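Local structure of NG, ng-dimethylarginine dimethylaminohydrolase (Pseudomonas aeruginosa, 1H70) at residues V114-G117 / D118-M121; L70-R74 / C75-T79; V156-E159 / K160-H163. The protein hydrolyses N(G),N(G)-dimethyl-L-arginine and N(G)-monomethyl-L-arginine to L-citrulline, releasing dimethylamine or methylamine. The protein carries 1 engineered substitution. All blocks are in the same frame, centred on the assembly; numbering follows the deposited sequence.

Contact 1: residues V114-G117 / D118-M121; sequences VEAG and DIMM
Glu115 and Asp118 close a short 3-10 turn that runs straight into strand 119-122, within the alpha/beta propeller fold known for guanidino-modifying enzymes. The tight part is backbone. Asp118 N donates to Glu115 O at 3.0 Å, and one residue further on Ile119 N reaches Ala116 O at 2.9 Å. Two successive i to i+3 bonds are the evidence for the turn. They differ in approach: Asp118 N is tilted 29° from the carbonyl plane of Glu115, whereas Ile119 N sits above that of Ala116, 66° out of it and off any lone pair. Asp118 CB is also drawn close, 3.3 Å from Glu115 O.

The side chains make the looser part. Val114 and Ile119 cross at about a right angle, each flanked by Met142 of helix 136-148. With chi1 at -57°, Ile119 CG1 stands anti to its carbonyl carbon and CD1 lies 4.5 Å from Ala116 CB. The carboxylates find their partners outside the turn: Glu115 OE1 forms a salt bridge with Arg133 and a hydrogen bond with His163, while Asp118 OD2 meets the hydroxyls of Ser131 and Thr134. Every touching residue is buried, so slackness here does not mean exposure to solvent. Gly117, in mid-turn, lies against the bound citrulline. The apolar closure itself is slight, Val114 CG1 meeting Ile119 CD1 at 4.0 Å.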
ATOM      1  N   VAL A 114      12.702   5.896  -0.202  1.00 10.86           N
ATOM      2  CA  VAL A 114      11.531   5.369   0.535  1.00 11.33           C
ATOM      3  C   VAL A 114      10.437   5.010  -0.461  1.00 11.00           C
ATOM      4  O   VAL A 114      10.224   5.765  -1.388  1.00 10.57           O
ATOM      5  CB  VAL A 114      10.861   6.382   1.502  1.00 11.10           C
ATOM      6  CG1 VAL A 114       9.540   5.849   2.076  1.00 11.09           C
ATOM      7  CG2 VAL A 114      11.762   6.726   2.697  1.00 11.14           C
ATOM      8  N   GLU A 115       9.762   3.882  -0.257  1.00 10.44           N
ATOM      9  CA  GLU A 115       8.573   3.528  -1.041  1.00 10.39           C
ATOM     10  C   GLU A 115       7.530   3.250   0.033  1.00 10.21           C
ATOM     11  O   GLU A 115       7.759   2.401   0.890  1.00  9.29           O
ATOM     12  CB  GLU A 115       8.761   2.338  -1.999  1.00 10.01           C
ATOM     13  CG  GLU A 115       9.613   2.744  -3.196  1.00 10.12           C
ATOM     14  CD  GLU A 115       9.998   1.615  -4.133  1.00 11.74           C
ATOM     15  OE1 GLU A 115       9.366   0.537  -4.085  1.00 11.28           O
ATOM     16  OE2 GLU A 115      10.926   1.839  -4.940  1.00 12.97           O
ATOM     17  N   ALA A 116       6.397   3.967  -0.032  1.00  9.29           N
ATOM     18  CA  ALA A 116       5.380   3.890   1.019  1.00  9.11           C
ATOM     19  C   ALA A 116       4.696   2.555   1.254  1.00  9.31           C
ATOM     20  O   ALA A 116       4.006   2.388   2.261  1.00  8.73           O
ATOM     21  CB  ALA A 116       4.329   5.023   0.880  1.00  8.82           C
ATOM     22  N   GLY A 117       4.906   1.575   0.381  1.00  9.80           N
ATOM     23  CA  GLY A 117       4.383   0.224   0.602  1.00 10.13           C
ATOM     24  C   GLY A 117       5.091  -0.399   1.805  1.00 10.01           C
ATOM     25  O   GLY A 117       4.640  -1.380   2.389  1.00  9.59           O
ATOM     26  N   ASP A 118       6.235   0.190   2.177  1.00 10.16           N
ATOM     27  CA  ASP A 118       7.014  -0.242   3.331  1.00 10.85           C
ATOM     28  C   ASP A 118       6.487   0.370   4.627  1.00 11.04           C
ATOM     29  O   ASP A 118       7.031   0.117   5.698  1.00 11.71           O
ATOM     30  CB  ASP A 118       8.479   0.168   3.176  1.00 10.61           C
ATOM     31  CG  ASP A 118       9.311  -0.857   2.433  1.00 11.23           C
ATOM     32  OD1 ASP A 118       9.229  -2.059   2.804  1.00  9.49           O
ATOM     33  OD2 ASP A 118      10.092  -0.511   1.496  1.00 10.61           O
ATOM     34  N   ILE A 119       5.441   1.191   4.508  1.00 10.75           N
ATOM     35  CA  ILE A 119       4.892   1.891   5.681  1.00  9.96           C
ATOM     36  C   ILE A 119       3.501   1.446   6.067  1.00 10.63           C
ATOM     37  O   ILE A 119       2.541   1.513   5.284  1.00  9.96           O
ATOM     38  CB  ILE A 119       4.947   3.428   5.461  1.00 10.41           C
ATOM     39  CG1 ILE A 119       6.386   3.854   5.175  1.00  9.83           C
ATOM     40  CG2 ILE A 119       4.454   4.181   6.748  1.00  9.11           C
ATOM     41  CD1 ILE A 119       6.551   5.325   4.745  1.00 11.78           C
ATOM     42  N   MET A 120       3.356   1.046   7.339  1.00 10.43           N
ATOM     43  CA  MET A 120       2.070   0.630   7.876  1.00 10.76           C
ATOM     44  C   MET A 120       1.594   1.568   9.007  1.00 10.87           C
ATOM     45  O   MET A 120       2.253   1.675  10.014  1.00 10.70           O
ATOM     46  CB  MET A 120       2.162  -0.794   8.436  1.00 11.07           C
ATOM     47  CG  MET A 120       0.804  -1.335   8.888  1.00 14.36           C
ATOM     48  SD  MET A 120       0.834  -3.044   9.453  1.00 13.12           S
ATOM     49  CE  MET A 120       2.040  -2.923  10.819  1.00 15.54           C
ATOM     50  N   MET A 121       0.462   2.240   8.804  1.00  9.96           N
ATOM     51  CA  MET A 121      -0.090   3.202   9.754  1.00 10.30           C
ATOM     52  C   MET A 121      -0.999   2.529  10.761  1.00 10.33           C
ATOM     53  O   MET A 121      -1.995   1.887  10.379  1.00 10.77           O
ATOM     54  CB  MET A 121      -0.902   4.252   8.996  1.00 10.73           C
ATOM     55  CG  MET A 121      -1.644   5.243   9.878  1.00 10.60           C
ATOM     56  SD  MET A 121      -2.476   6.571   8.914  1.00 12.69           S
ATOM     57  CE  MET A 121      -3.935   5.647   8.385  1.00 13.07           C
TER

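Contact 2: residues L70-R74 / C75-T79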
ATOM      1  N   LEU A  70       3.174   9.257   1.052  1.00  9.35           N
ATOM      2  CA  LEU A  70       2.548   8.831   2.293  1.00  9.11           C
ATOM      3  C   LEU A  70       1.601   9.951   2.712  1.00  9.94           C
ATOM      4  O   LEU A  70       2.046  11.056   3.022  1.00  8.65           O
ATOM      5  CB  LEU A  70       3.564   8.597   3.409  1.00  9.22           C
ATOM      6  CG  LEU A  70       2.925   8.167   4.729  1.00  8.79           C
ATOM      7  CD1 LEU A  70       2.419   6.723   4.621  1.00  8.88           C
ATOM      8  CD2 LEU A  70       3.934   8.341   5.910  1.00 11.24           C
ATOM      9  N   CYS A  71       0.303   9.669   2.733  1.00  9.79           N
ATOM     10  CA  CYS A  71      -0.675  10.669   3.155  1.00 10.18           C
ATOM     11  C   CYS A  71      -1.106  10.392   4.591  1.00 11.57           C
ATOM     12  O   CYS A  71      -1.575   9.301   4.876  1.00 12.24           O
ATOM     13  CB  CYS A  71      -1.906  10.584   2.262  1.00  8.36           C
ATOM     14  SG  CYS A  71      -1.464  10.920   0.554  1.00 10.22           S
ATOM     15  N   THR A  72      -0.963  11.374   5.469  1.00 13.09           N
ATOM     16  CA  THR A  72      -1.401  11.217   6.853  1.00 14.20           C
ATOM     17  C   THR A  72      -2.497  12.232   7.161  1.00 15.36           C
ATOM     18  O   THR A  72      -2.944  12.961   6.285  1.00 16.98           O
ATOM     19  CB  THR A  72      -0.226  11.387   7.855  1.00 15.39           C
ATOM     20  OG1 THR A  72       0.062  12.787   8.015  1.00 14.95           O
ATOM     21  CG2 THR A  72       1.053  10.742   7.319  1.00 12.62           C
ATOM     22  N   SER A  73      -2.956  12.293   8.411  1.00 16.47           N
ATOM     23  CA  SER A  73      -3.985  13.272   8.767  1.00 17.31           C
ATOM     24  C   SER A  73      -3.410  14.658   8.990  1.00 17.83           C
ATOM     25  O   SER A  73      -4.164  15.629   9.133  1.00 19.33           O
ATOM     26  CB  SER A  73      -4.660  12.851  10.080  1.00 17.09           C
ATOM     27  OG  SER A  73      -3.645  12.669  11.056  1.00 18.14           O
ATOM     28  N   ARG A  74      -2.089  14.760   9.032  1.00 17.78           N
ATOM     29  CA  ARG A  74      -1.425  16.030   9.303  1.00 18.24           C
ATOM     30  C   ARG A  74      -0.645  16.591   8.121  1.00 17.57           C
ATOM     31  O   ARG A  74      -0.442  17.804   8.042  1.00 17.80           O
ATOM     32  CB  ARG A  74      -0.438  15.876  10.464  1.00 19.45           C
ATOM     33  CG  ARG A  74      -0.979  15.126  11.680  1.00 22.96           C
ATOM     34  CD  ARG A  74      -1.474  16.006  12.802  1.00 24.29           C
ATOM     35  NE  ARG A  74      -2.134  15.207  13.829  1.00 25.81           N
ATOM     36  CZ  ARG A  74      -1.575  14.723  14.938  1.00 26.39           C
ATOM     37  NH1 ARG A  74      -0.298  14.931  15.218  1.00 25.50           N
ATOM     38  NH2 ARG A  74      -2.313  14.011  15.784  1.00 27.09           N
ATOM     39  N   CYS A  75      -0.147  15.725   7.243  1.00 16.64           N
ATOM     40  CA  CYS A  75       0.646  16.141   6.096  1.00 15.10           C
ATOM     41  C   CYS A  75       0.812  15.006   5.103  1.00 13.95           C
ATOM     42  O   CYS A  75       0.424  13.874   5.377  1.00 14.09           O
ATOM     43  CB  CYS A  75       2.054  16.563   6.532  1.00 15.96           C
ATOM     44  SG  CYS A  75       3.021  15.189   7.216  1.00 17.62           S
ATOM     45  N   ALA A  76       1.397  15.330   3.949  1.00 12.70           N
ATOM     46  CA  ALA A  76       1.719  14.330   2.938  1.00 12.59           C
ATOM     47  C   ALA A  76       3.234  14.436   2.719  1.00 12.25           C
ATOM     48  O   ALA A  76       3.799  15.535   2.695  1.00 12.90           O
ATOM     49  CB  ALA A  76       0.997  14.542   1.629  1.00 12.83           C
ATOM     50  N   ILE A  77       3.866  13.284   2.568  1.00 11.13           N
ATOM     51  CA  ILE A  77       5.300  13.222   2.341  1.00 10.19           C
ATOM     52  C   ILE A  77       5.528  12.508   1.024  1.00 11.05           C
ATOM     53  O   ILE A  77       5.204  11.323   0.906  1.00 10.71           O
ATOM     54  CB  ILE A  77       6.002  12.402   3.457  1.00 10.87           C
ATOM     55  CG1 ILE A  77       5.644  12.907   4.856  1.00 10.84           C
ATOM     56  CG2 ILE A  77       7.516  12.459   3.304  1.00 10.39           C
ATOM     57  CD1 ILE A  77       4.527  12.092   5.563  1.00 13.16           C
ATOM     58  N   ILE A  78       6.071  13.225   0.046  1.00  9.34           N
ATOM     59  CA  ILE A  78       6.415  12.627  -1.226  1.00 10.49           C
ATOM     60  C   ILE A  78       7.656  11.802  -0.954  1.00 10.67           C
ATOM     61  O   ILE A  78       8.593  12.290  -0.323  1.00 10.16           O
ATOM     62  CB  ILE A  78       6.733  13.714  -2.260  1.00 11.12           C
ATOM     63  CG1 ILE A  78       5.550  14.651  -2.435  1.00 12.71           C
ATOM     64  CG2 ILE A  78       7.115  13.117  -3.616  1.00 11.34           C
ATOM     65  CD1 ILE A  78       4.290  14.000  -2.911  1.00 15.83           C
ATOM     66  N   THR A  79       7.653  10.559  -1.409  1.00 10.74           N
ATOM     67  CA  THR A  79       8.769   9.678  -1.117  1.00 10.28           C
ATOM     68  C   THR A  79       9.878   9.805  -2.160  1.00 10.85           C
ATOM     69  O   THR A  79       9.990  10.820  -2.865  1.00 11.10           O
ATOM     70  CB  THR A  79       8.268   8.229  -0.989  1.00  9.56           C
ATOM     71  OG1 THR A  79       7.744   7.783  -2.249  1.00 10.00           O
ATOM     72  CG2 THR A  79       7.118   8.120   0.044  1.00 10.27           C
TER
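A beta hairpin, strand 69-71 returning as strand 76-78, pairs Leu70 with Ile77 and Cys71 with Ala76. Leu70 and Ile77 form the antiparallel hydrogen-bonded pair: Leu70 N to Ile77 O and Ile77 N to Leu70 O are both 2.9 Å, and both bonds are nearly straight. Cys71 and Ala76 make the non-hydrogen-bonded pair, beside which Ala76 CA approaches Leu70 O at 3.3 Å in a CA-H...O contact.

On one face the Leu70 and Ile77 side chains lie side by side and point the same way, with Leu70 CD2 3.8 Å from Ile77 CD1. Thr72 adds its methyl to this apolar face, CG2 standing 4.1 Å from the same Ile77 CD1. Helix 136-148 covers it through Met142, Ile145 and Leu146. Cys71 and Ala76 occupy the other face and touch Tyr101.

At the bend, Thr72 grips Cys75 O twice, through its backbone N at 2.9 Å and through OG1, also at 2.9 Å. With chi1 at 78°, OG1 lies between the backbone N and the carbonyl carbon, where it can also accept from Arg74 N at 3.1 Å, an ST turn. Donating to Cys75 O and accepting from Arg74 N, two partners roughly at right angles about OG1, the hydroxyl is fixed in its rotation. Thr72 O is hydrogen-bonded to Tyr101 OH. The methyl is thus directed to the apolar face, while Thr72 N, Thr72 OG1, Arg74 N and Cys75 O satisfy one another.

Contact 3: residues V156-E159 / K160-H163; sequences VRLE and KVLH. With CIR (citrulline), chain B.
Leu158 and Val161 touch across a bend in the loop that follows strand 152-157 and carries the chain to His163 in the citrulline pocket of this propeller-type enzyme. No hydrogen bond crosses the bend. The amides of Glu159 and Lys160 are bonded instead to Glu181, whose carboxylate bridges these two successive backbone N atoms.

Leu158 can be followed outward. Its CB points toward residues 160-163 but stays 4.6 Å from Val161 CG2, and CG comes no nearer to that methyl. With chi1 at 61°, CG stands between the backbone N and the carbonyl carbon, which turns both methyls toward 161-163. CD1 makes the closer approach, lying 3.5 Å from Val161 O and 4.2 Å from Val161 CG2, the two side chains crossing at about a right angle. CD2 reaches along the chain to the backbone of His163, 4.2 Å from its C atom. The exposed Glu159 is bent at its second torsion, while Lys160 runs out extended.

Beyond the bend lies the site. His163 is inferred to be the proton donor and a zinc ligand, and its NE2 is hydrogen-bonded to Glu115 OE1. Citrulline takes its hydrogen bonds from or gives them to Asp61, Asp67, Arg86, Arg133, Ile244 and Ser250, the last an engineered residue at the position inferred to hold the nucleophile. Leu162 CD2 lies 3.9 Å from citrulline OXT. The imidazole meets the ligand obliquely, with His163 CE1 3.4 Å from citrulline N6.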
ATOM      1  N   VAL A 156      11.204  -1.507  11.034  1.00 11.71           N
ATOM      2  CA  VAL A 156      11.013  -2.947  11.131  1.00 11.39           C
ATOM      3  C   VAL A 156      11.983  -3.593  10.152  1.00 12.57           C
ATOM      4  O   VAL A 156      12.019  -3.223   8.984  1.00 12.36           O
ATOM      5  CB  VAL A 156       9.564  -3.369  10.747  1.00 11.93           C
ATOM      6  CG1 VAL A 156       9.433  -4.897  10.777  1.00 10.37           C
ATOM      7  CG2 VAL A 156       8.556  -2.745  11.723  1.00 11.36           C
ATOM      8  N   ARG A 157      12.764  -4.567  10.614  1.00 13.26           N
ATOM      9  CA  ARG A 157      13.737  -5.218   9.742  1.00 13.19           C
ATOM     10  C   ARG A 157      13.053  -6.321   8.940  1.00 12.76           C
ATOM     11  O   ARG A 157      12.207  -7.026   9.495  1.00 12.61           O
ATOM     12  CB  ARG A 157      14.875  -5.790  10.600  1.00 13.99           C
ATOM     13  CG  ARG A 157      15.472  -4.789  11.592  1.00 13.59           C
ATOM     14  CD  ARG A 157      16.071  -3.517  10.943  1.00 14.99           C
ATOM     15  NE  ARG A 157      16.287  -2.507  11.985  1.00 14.81           N
ATOM     16  CZ  ARG A 157      16.952  -1.371  11.880  1.00 16.10           C
ATOM     17  NH1 ARG A 157      17.543  -1.008  10.746  1.00 14.91           N
ATOM     18  NH2 ARG A 157      17.024  -0.576  12.938  1.00 16.64           N
ATOM     19  N   LEU A 158      13.380  -6.483   7.654  1.00 12.95           N
ATOM     20  CA  LEU A 158      12.776  -7.561   6.847  1.00 13.21           C
ATOM     21  C   LEU A 158      13.765  -8.103   5.833  1.00 14.65           C
ATOM     22  O   LEU A 158      14.722  -7.439   5.473  1.00 15.29           O
ATOM     23  CB  LEU A 158      11.470  -7.130   6.142  1.00 12.84           C
ATOM     24  CG  LEU A 158      11.582  -5.974   5.136  1.00 12.77           C
ATOM     25  CD1 LEU A 158      11.968  -6.483   3.755  1.00 15.47           C
ATOM     26  CD2 LEU A 158      10.274  -5.168   5.077  1.00 12.93           C
ATOM     27  N   GLU A 159      13.549  -9.320   5.359  1.00 16.38           N
ATOM     28  CA  GLU A 159      14.495  -9.865   4.388  1.00 18.66           C
ATOM     29  C   GLU A 159      13.825 -10.622   3.261  1.00 18.59           C
ATOM     30  O   GLU A 159      14.382 -10.695   2.160  1.00 18.50           O
ATOM     31  CB  GLU A 159      15.523 -10.803   5.054  1.00 19.69           C
ATOM     32  CG  GLU A 159      16.590 -10.174   5.950  1.00 24.72           C
ATOM     33  CD  GLU A 159      17.459  -9.090   5.303  1.00 30.68           C
ATOM     34  OE1 GLU A 159      17.993  -9.308   4.196  1.00 33.19           O
ATOM     35  OE2 GLU A 159      17.640  -7.994   5.899  1.00 34.23           O
ATOM     36  N   LYS A 160      12.652 -11.181   3.530  1.00 18.23           N
ATOM     37  CA  LYS A 160      11.949 -12.032   2.563  1.00 18.01           C
ATOM     38  C   LYS A 160      10.859 -11.461   1.655  1.00 18.08           C
ATOM     39  O   LYS A 160      10.331 -12.207   0.795  1.00 18.60           O
ATOM     40  CB  LYS A 160      11.359 -13.246   3.306  1.00 19.06           C
ATOM     41  CG  LYS A 160      12.424 -14.234   3.816  1.00 21.50           C
ATOM     42  CD  LYS A 160      11.788 -15.242   4.780  1.00 22.38           C
ATOM     43  CE  LYS A 160      12.781 -16.322   5.172  1.00 26.64           C
ATOM     44  NZ  LYS A 160      12.152 -17.316   6.127  1.00 31.42           N
ATOM     45  N   VAL A 161      10.462 -10.208   1.818  1.00 15.99           N
ATOM     46  CA  VAL A 161       9.424  -9.621   0.963  1.00 15.31           C
ATOM     47  C   VAL A 161       9.861  -8.318   0.295  1.00 15.01           C
ATOM     48  O   VAL A 161      10.846  -7.708   0.704  1.00 14.51           O
ATOM     49  CB  VAL A 161       8.129  -9.340   1.734  1.00 15.94           C
ATOM     50  CG1 VAL A 161       7.384 -10.647   2.024  1.00 17.25           C
ATOM     51  CG2 VAL A 161       8.438  -8.595   3.047  1.00 16.69           C
ATOM     52  N   LEU A 162       9.113  -7.912  -0.738  1.00 13.76           N
ATOM     53  CA  LEU A 162       9.436  -6.688  -1.461  1.00 12.70           C
ATOM     54  C   LEU A 162       9.252  -5.467  -0.575  1.00 11.17           C
ATOM     55  O   LEU A 162      10.110  -4.631  -0.508  1.00 10.66           O
ATOM     56  CB  LEU A 162       8.550  -6.554  -2.713  1.00 12.41           C
ATOM     57  CG  LEU A 162       8.815  -5.313  -3.560  1.00 13.43           C
ATOM     58  CD1 LEU A 162      10.224  -5.337  -4.143  1.00 15.33           C
ATOM     59  CD2 LEU A 162       7.742  -5.205  -4.662  1.00 13.62           C
ATOM     60  N   HIS A 163       8.117  -5.368   0.109  1.00 11.33           N
ATOM     61  CA  HIS A 163       7.852  -4.257   1.002  1.00 10.07           C
ATOM     62  C   HIS A 163       7.203  -4.848   2.252  1.00  9.84           C
ATOM     63  O   HIS A 163       6.623  -5.928   2.200  1.00 10.62           O
ATOM     64  CB  HIS A 163       6.801  -3.256   0.484  1.00 10.49           C
ATOM     65  CG  HIS A 163       7.174  -2.506  -0.760  1.00 11.45           C
ATOM     66  ND1 HIS A 163       6.653  -2.808  -2.001  1.00 11.65           N
ATOM     67  CD2 HIS A 163       8.004  -1.465  -0.941  1.00 12.03           C
ATOM     68  CE1 HIS A 163       7.169  -1.985  -2.901  1.00 12.91           C
ATOM     69  NE2 HIS A 163       7.971  -1.148  -2.284  1.00 11.53           N
TER
HETATM   70  C   CIR B 500       7.331  -2.824  -8.206  1.00 10.28           C
HETATM   71  O   CIR B 500       7.696  -1.719  -7.700  1.00 11.16           O
HETATM   72  OXT CIR B 500       8.185  -3.797  -8.313  1.00 11.56           O
HETATM   73  CA  CIR B 500       5.897  -3.029  -8.615  1.00 10.18           C
HETATM   74  N   CIR B 500       5.827  -3.993  -9.729  1.00  9.74           N
HETATM   75  C3  CIR B 500       5.073  -3.529  -7.402  1.00  9.08           C
HETATM   76  C4  CIR B 500       4.966  -2.407  -6.353  1.00 10.61           C
HETATM   77  C5  CIR B 500       4.189  -2.917  -5.152  1.00 12.76           C
HETATM   78  N6  CIR B 500       4.005  -1.853  -4.155  1.00 11.81           N
HETATM   79  C7  CIR B 500       3.236  -1.943  -3.083  1.00 13.29           C
HETATM   80  O7  CIR B 500       2.572  -2.956  -2.812  1.00 12.13           O
HETATM   81  N8  CIR B 500       3.162  -0.878  -2.261  1.00 12.44           N

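How the contacts relate
Contact 1 is the middle term: its centre is 11 Å from those of both contact 2 and contact 3, which are themselves 22 Å apart with nearest atoms about 9 Å away. On one flank it packs against the hairpin, Val114 O lying 3.2 Å from Thr79 CB and Ile119 CG2 3.9 Å from Leu70 CD1. On the other it meets His163: a probable hydrogen bond of 2.8 Å joins Glu115 OE1 to His163 NE2, and Gly117 O comes within 3.4 Å of His163 CB. Contacts 1 and 3 both supply residues touching citrulline, whereas in contact 2 the Thr79 side chain remains about 10 Å from it.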